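Local coordinates for uncharacterized protein (Escherichia coli O157:H7, PDB 4R29) that probably shuts down host NF-kappa-B signalling by transferring a methyl group from S-adenosylmethionine to a zinc-finger cysteine of TAB2 and TAB3, at residues 57-61 with 62-66; 167-170 with 171-174. The protein carries 1 engineered substitution. One frame throughout, in Å; residues are numbered along the deposited sequence.

Interaction 1. Residues 57-61 with 62-66; sequences LKQEE and FVNEK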
loop_
_atom_site.group_PDB
_atom_site.type_symbol
_atom_site.label_atom_id
_atom_site.label_comp_id
_atom_site.label_asym_id
_atom_site.label_seq_id
_atom_site.Cartn_x
_atom_site.Cartn_y
_atom_site.Cartn_z
ATOM N N LEU A 57 7.200 1.866 -22.477
ATOM C CA LEU A 57 7.382 0.884 -21.421
ATOM C C LEU A 57 8.500 -0.054 -21.839
ATOM O O LEU A 57 8.447 -0.643 -22.917
ATOM C CB LEU A 57 6.103 0.079 -21.189
ATOM C CG LEU A 57 4.826 0.853 -20.863
ATOM C CD1 LEU A 57 3.709 -0.137 -20.594
ATOM C CD2 LEU A 57 5.012 1.807 -19.673
ATOM N N LYS A 58 9.517 -0.191 -20.999
ATOM C CA LYS A 58 10.597 -1.129 -21.286
ATOM C C LYS A 58 10.068 -2.553 -21.419
ATOM O O LYS A 58 9.214 -2.996 -20.640
ATOM C CB LYS A 58 11.679 -1.046 -20.210
ATOM C CG LYS A 58 12.221 0.356 -20.051
ATOM C CD LYS A 58 13.447 0.408 -19.166
ATOM C CE LYS A 58 13.946 1.840 -19.056
ATOM N NZ LYS A 58 15.266 1.903 -18.378
ATOM N N GLN A 59 10.572 -3.264 -22.421
ATOM C CA GLN A 59 10.100 -4.613 -22.702
ATOM C C GLN A 59 10.554 -5.615 -21.648
ATOM O O GLN A 59 9.806 -6.525 -21.299
ATOM C CB GLN A 59 10.523 -5.069 -24.101
ATOM C CG GLN A 59 9.565 -4.633 -25.206
ATOM C CD GLN A 59 8.302 -5.495 -25.273
ATOM O OE1 GLN A 59 8.355 -6.717 -25.075
ATOM N NE2 GLN A 59 7.160 -4.859 -25.555
ATOM N N GLU A 60 11.765 -5.451 -21.131
ATOM C CA GLU A 60 12.244 -6.381 -20.116
ATOM C C GLU A 60 11.838 -5.963 -18.703
ATOM O O GLU A 60 11.240 -6.752 -17.966
ATOM C CB GLU A 60 13.758 -6.573 -20.196
ATOM C CG GLU A 60 14.302 -7.485 -19.102
ATOM C CD GLU A 60 13.623 -8.851 -19.099
ATOM O OE1 GLU A 60 12.842 -9.130 -20.038
ATOM O OE2 GLU A 60 13.867 -9.644 -18.164
ATOM N N GLU A 61 12.167 -4.724 -18.342
ATOM C CA GLU A 61 11.924 -4.199 -16.995
ATOM C C GLU A 61 10.441 -3.991 -16.647
ATOM O O GLU A 61 10.035 -4.185 -15.503
ATOM C CB GLU A 61 12.709 -2.897 -16.760
ATOM C CG GLU A 61 14.231 -3.064 -16.655
ATOM C CD GLU A 61 14.899 -3.331 -18.001
ATOM O OE1 GLU A 61 14.336 -2.945 -19.056
ATOM O OE2 GLU A 61 15.992 -3.935 -17.997
ATOM N N PHE A 62 9.631 -3.582 -17.610
ATOM C CA PHE A 62 8.200 -3.509 -17.338
ATOM C C PHE A 62 7.415 -4.723 -17.857
ATOM O O PHE A 62 6.946 -5.546 -17.070
ATOM C CB PHE A 62 7.579 -2.223 -17.876
ATOM C CG PHE A 62 6.140 -2.042 -17.465
ATOM C CD1 PHE A 62 5.824 -1.453 -16.250
ATOM C CD2 PHE A 62 5.105 -2.487 -18.279
ATOM C CE1 PHE A 62 4.504 -1.289 -15.865
ATOM C CE2 PHE A 62 3.784 -2.330 -17.894
ATOM C CZ PHE A 62 3.485 -1.727 -16.687
ATOM N N VAL A 63 7.276 -4.822 -19.178
ATOM C CA VAL A 63 6.444 -5.854 -19.797
ATOM C C VAL A 63 6.798 -7.267 -19.332
ATOM O O VAL A 63 5.945 -7.981 -18.813
ATOM C CB VAL A 63 6.502 -5.794 -21.338
ATOM C CG1 VAL A 63 5.730 -6.965 -21.941
ATOM C CG2 VAL A 63 5.947 -4.468 -21.847
ATOM N N ASN A 64 8.053 -7.670 -19.504
ATOM C CA ASN A 64 8.443 -9.030 -19.139
ATOM C C ASN A 64 8.506 -9.259 -17.631
ATOM O O ASN A 64 8.243 -10.367 -17.149
ATOM C CB ASN A 64 9.770 -9.430 -19.792
ATOM C CG ASN A 64 9.692 -9.449 -21.310
ATOM O OD1 ASN A 64 10.703 -9.273 -21.993
ATOM N ND2 ASN A 64 8.485 -9.647 -21.845
ATOM N N GLU A 65 8.875 -8.225 -16.885
ATOM C CA GLU A 65 8.888 -8.341 -15.437
ATOM C C GLU A 65 7.448 -8.486 -14.961
ATOM O O GLU A 65 7.145 -9.352 -14.144
ATOM C CB GLU A 65 9.555 -7.130 -14.788
ATOM C CG GLU A 65 9.624 -7.182 -13.263
ATOM C CD GLU A 65 10.449 -8.346 -12.733
ATOM O OE1 GLU A 65 10.918 -9.175 -13.549
ATOM O OE2 GLU A 65 10.628 -8.433 -11.491
ATOM N N LYS A 66 6.554 -7.657 -15.488
ATOM C CA LYS A 66 5.166 -7.727 -15.067
ATOM C C LYS A 66 4.564 -9.112 -15.316
ATOM O O LYS A 66 3.870 -9.656 -14.459
ATOM C CB LYS A 66 4.305 -6.664 -15.749
ATOM C CG LYS A 66 2.848 -6.707 -15.283
ATOM C CD LYS A 66 1.974 -5.739 -16.053
ATOM C CE LYS A 66 0.572 -6.320 -16.274
ATOM N NZ LYS A 66 -0.244 -5.511 -17.235
#

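Interaction 2. Residues 167-170 with 171-174; sequences LYNI and KRDI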
loop_
_atom_site.group_PDB
_atom_site.type_symbol
_atom_site.label_atom_id
_atom_site.label_comp_id
_atom_site.label_asym_id
_atom_site.label_seq_id
_atom_site.Cartn_x
_atom_site.Cartn_y
_atom_site.Cartn_z
ATOM N N LEU A 167 -7.873 6.226 9.521
ATOM C CA LEU A 167 -6.819 6.243 10.518
ATOM C C LEU A 167 -5.603 6.954 9.943
ATOM O O LEU A 167 -4.981 7.767 10.604
ATOM C CB LEU A 167 -6.477 4.826 10.997
ATOM C CG LEU A 167 -7.626 4.065 11.675
ATOM C CD1 LEU A 167 -7.250 2.641 12.040
ATOM C CD2 LEU A 167 -8.097 4.824 12.915
ATOM N N TYR A 168 -5.281 6.673 8.691
ATOM C CA TYR A 168 -4.153 7.328 8.051
ATOM C C TYR A 168 -4.315 8.853 8.018
ATOM O O TYR A 168 -3.351 9.590 8.197
ATOM C CB TYR A 168 -3.986 6.816 6.637
ATOM C CG TYR A 168 -2.843 7.460 5.899
ATOM C CD1 TYR A 168 -1.540 7.020 6.095
ATOM C CD2 TYR A 168 -3.062 8.502 5.007
ATOM C CE1 TYR A 168 -0.485 7.591 5.421
ATOM C CE2 TYR A 168 -2.012 9.088 4.328
ATOM C CZ TYR A 168 -0.724 8.624 4.541
ATOM O OH TYR A 168 0.339 9.186 3.880
ATOM N N ASN A 169 -5.534 9.310 7.763
ATOM C CA ASN A 169 -5.816 10.734 7.725
ATOM C C ASN A 169 -5.709 11.367 9.106
ATOM O O ASN A 169 -5.272 12.497 9.250
ATOM C CB ASN A 169 -7.207 10.988 7.139
ATOM C CG ASN A 169 -7.235 10.862 5.627
ATOM O OD1 ASN A 169 -6.220 11.049 4.960
ATOM N ND2 ASN A 169 -8.399 10.536 5.079
ATOM N N ILE A 170 -6.136 10.631 10.123
ATOM C CA ILE A 170 -6.010 11.123 11.470
ATOM C C ILE A 170 -4.534 11.273 11.812
ATOM O O ILE A 170 -4.115 12.313 12.318
ATOM C CB ILE A 170 -6.654 10.182 12.463
ATOM C CG1 ILE A 170 -8.176 10.253 12.345
ATOM C CG2 ILE A 170 -6.190 10.517 13.878
ATOM C CD1 ILE A 170 -8.879 9.260 13.260
ATOM N N LYS A 171 -3.744 10.240 11.520
ATOM C CA LYS A 171 -2.309 10.305 11.780
ATOM C C LYS A 171 -1.695 11.520 11.093
ATOM O O LYS A 171 -1.043 12.333 11.731
ATOM C CB LYS A 171 -1.586 9.043 11.308
ATOM C CG LYS A 171 -0.114 8.981 11.750
ATOM C CD LYS A 171 0.782 8.460 10.642
ATOM C CE LYS A 171 1.955 7.609 11.176
ATOM N NZ LYS A 171 2.623 8.159 12.412
ATOM N N ARG A 172 -1.903 11.649 9.786
ATOM C CA ARG A 172 -1.247 12.729 9.064
ATOM C C ARG A 172 -1.778 14.121 9.485
ATOM O O ARG A 172 -1.004 15.068 9.572
ATOM C CB ARG A 172 -1.289 12.512 7.548
ATOM C CG ARG A 172 -2.626 12.755 6.930
ATOM C CD ARG A 172 -2.698 14.094 6.206
ATOM N NE ARG A 172 -4.080 14.389 5.819
ATOM C CZ ARG A 172 -4.746 13.729 4.872
ATOM N NH1 ARG A 172 -4.155 12.733 4.214
ATOM N NH2 ARG A 172 -6.004 14.056 4.588
ATOM N N ASP A 173 -3.073 14.235 9.783
ATOM C CA ASP A 173 -3.608 15.496 10.312
ATOM C C ASP A 173 -2.925 15.893 11.623
ATOM O O ASP A 173 -2.528 17.047 11.813
ATOM C CB ASP A 173 -5.128 15.432 10.494
ATOM C CG ASP A 173 -5.866 15.410 9.166
ATOM O OD1 ASP A 173 -5.199 15.530 8.116
ATOM O OD2 ASP A 173 -7.106 15.281 9.160
ATOM N N ILE A 174 -2.774 14.920 12.515
ATOM C CA ILE A 174 -2.118 15.144 13.794
ATOM C C ILE A 174 -0.666 15.571 13.595
ATOM O O ILE A 174 -0.209 16.570 14.154
ATOM C CB ILE A 174 -2.243 13.900 14.696
ATOM C CG1 ILE A 174 -3.701 13.759 15.156
ATOM C CG2 ILE A 174 -1.313 13.987 15.903
ATOM C CD1 ILE A 174 -3.929 12.596 16.082
#

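Interaction 1. Residues 57-61 with 62-66
Leu57 and Phe62 cross obliquely where a strand hands over to a helix: the CD1 methyl of Leu57 reaches Phe62 CE2 at 3.5 Å and meets the ring from a slanting direction. Phe62 CG stands anti to the backbone N (chi1 -173°), which carries the ring toward the leucine that precedes the helix. Lys58, the N-cap residue, opens the first turn with a carbonyl that grips two donors. Val63 N lies 3.0 Å from Lys58 O, nearly in line with the carbonyl bond, whereas Phe62 N approaches the same oxygen at 3.1 Å from above the carbonyl plane. Asn64 N then bonds to Gln59 O at 2.8 Å, and Glu65 N makes a weak bond to Glu60 O. The bonds of Val63, Asn64 and, weakly, Glu65 each span five residues, the mark of a pi-type turn; Lys66 N to Phe62 O, at 2.7 Å, restores the alpha-helical spacing. On the outer side, Gln59 runs beside Val63, the two pointing the same way, with Gln59 NE2 3.9 Å from Val63 CG2. Glu60 instead lies across Asn64 at about a right angle, its OE1 3.1 Å from Asn64 CB, while OE2 forms a salt bridge with Arg68. Glu65 OE1 reaches the same arginine, whose charge probably eases the proximity of the two carboxylates. Leu57 belongs to strand 56-57, antiparallel to 47-48, and the turn starts helix 59-76. Against helix 120-125, Phe62 packs edge-to-face with His123 and Glu65 touches Pro120.

Interaction 2. Residues 167-170 with 171-174
Asn169 lays its amide oxygen over one face of the Arg172 guanidinium, with OD1 2.8 Å from NH1 and 3.1 Å from CZ. The amide and guanidinium planes stand 53° apart, and the approach is too steep for an N-H to point at the oxygen, so the attraction is probably that of a carbonyl dipole for a cation. Asn169 CA sits over the centre of the same face, farther out. Tyr168 comes in obliquely, its CE2 4.2 Å from Arg172 NH1. At the NE corner, Arg172 NE donates to the syn side of Asp173 OD1 at 2.8 Å, a bent bond within a salt bridge, tilted from both planes. Arg172 CG lies between the backbone N and the carbonyl carbon (chi1 74°), and a further bend at chi2 turns the chain back over the preceding turn. Underneath runs the regular alpha-helical pattern of helix 155-181 of this methyltransferase, described as having a Rossmann-like fold: Lys171 N, Arg172 N, Asp173 N and Ile174 N bond to the carbonyls four residues earlier, Leu167 to Ile170. The Asp173 carboxylate hangs close to Asn169 O, with Asp173 CG 3.0 Å away, and the arginine presumably offsets the negative charge there. Elsewhere on the helix, Ile170 and Ile174 lie side by side, Ile170 CG2 3.8 Å from Ile174 CD1. Ile170 also touches Ile194, and Leu167 touches Met198 and Ile201, all on helix 186-201. The side chain of Lys171, about 6 Å from the bound S-adenosylmethionine, directs NZ into a hydrogen bond with Ser190 and a salt bridge with Glu191.

Both are local surface contacts between consecutive residues, one at a helix start and one within a helix, each with a single buried residue, yet they illustrate how place in the fold alters their chemistry. Interaction 1 opens helix 59-76 and widens into a pi-type turn; interaction 2 lies within helix 155-181 and keeps ordinary alpha-helical spacing. The buried residue is an aromatic ring facing helix 120-125 in the first, and an aliphatic leucine facing helix 186-201 in the second. Glu60 and Glu65 share Arg68, farther along the same helix, whereas 167-174 holds its arginine–aspartate pair internally. Their centres are 36 Å apart, on opposite sides of the chain's centre, and only interaction 2 comes near the bound S-adenosylmethionine.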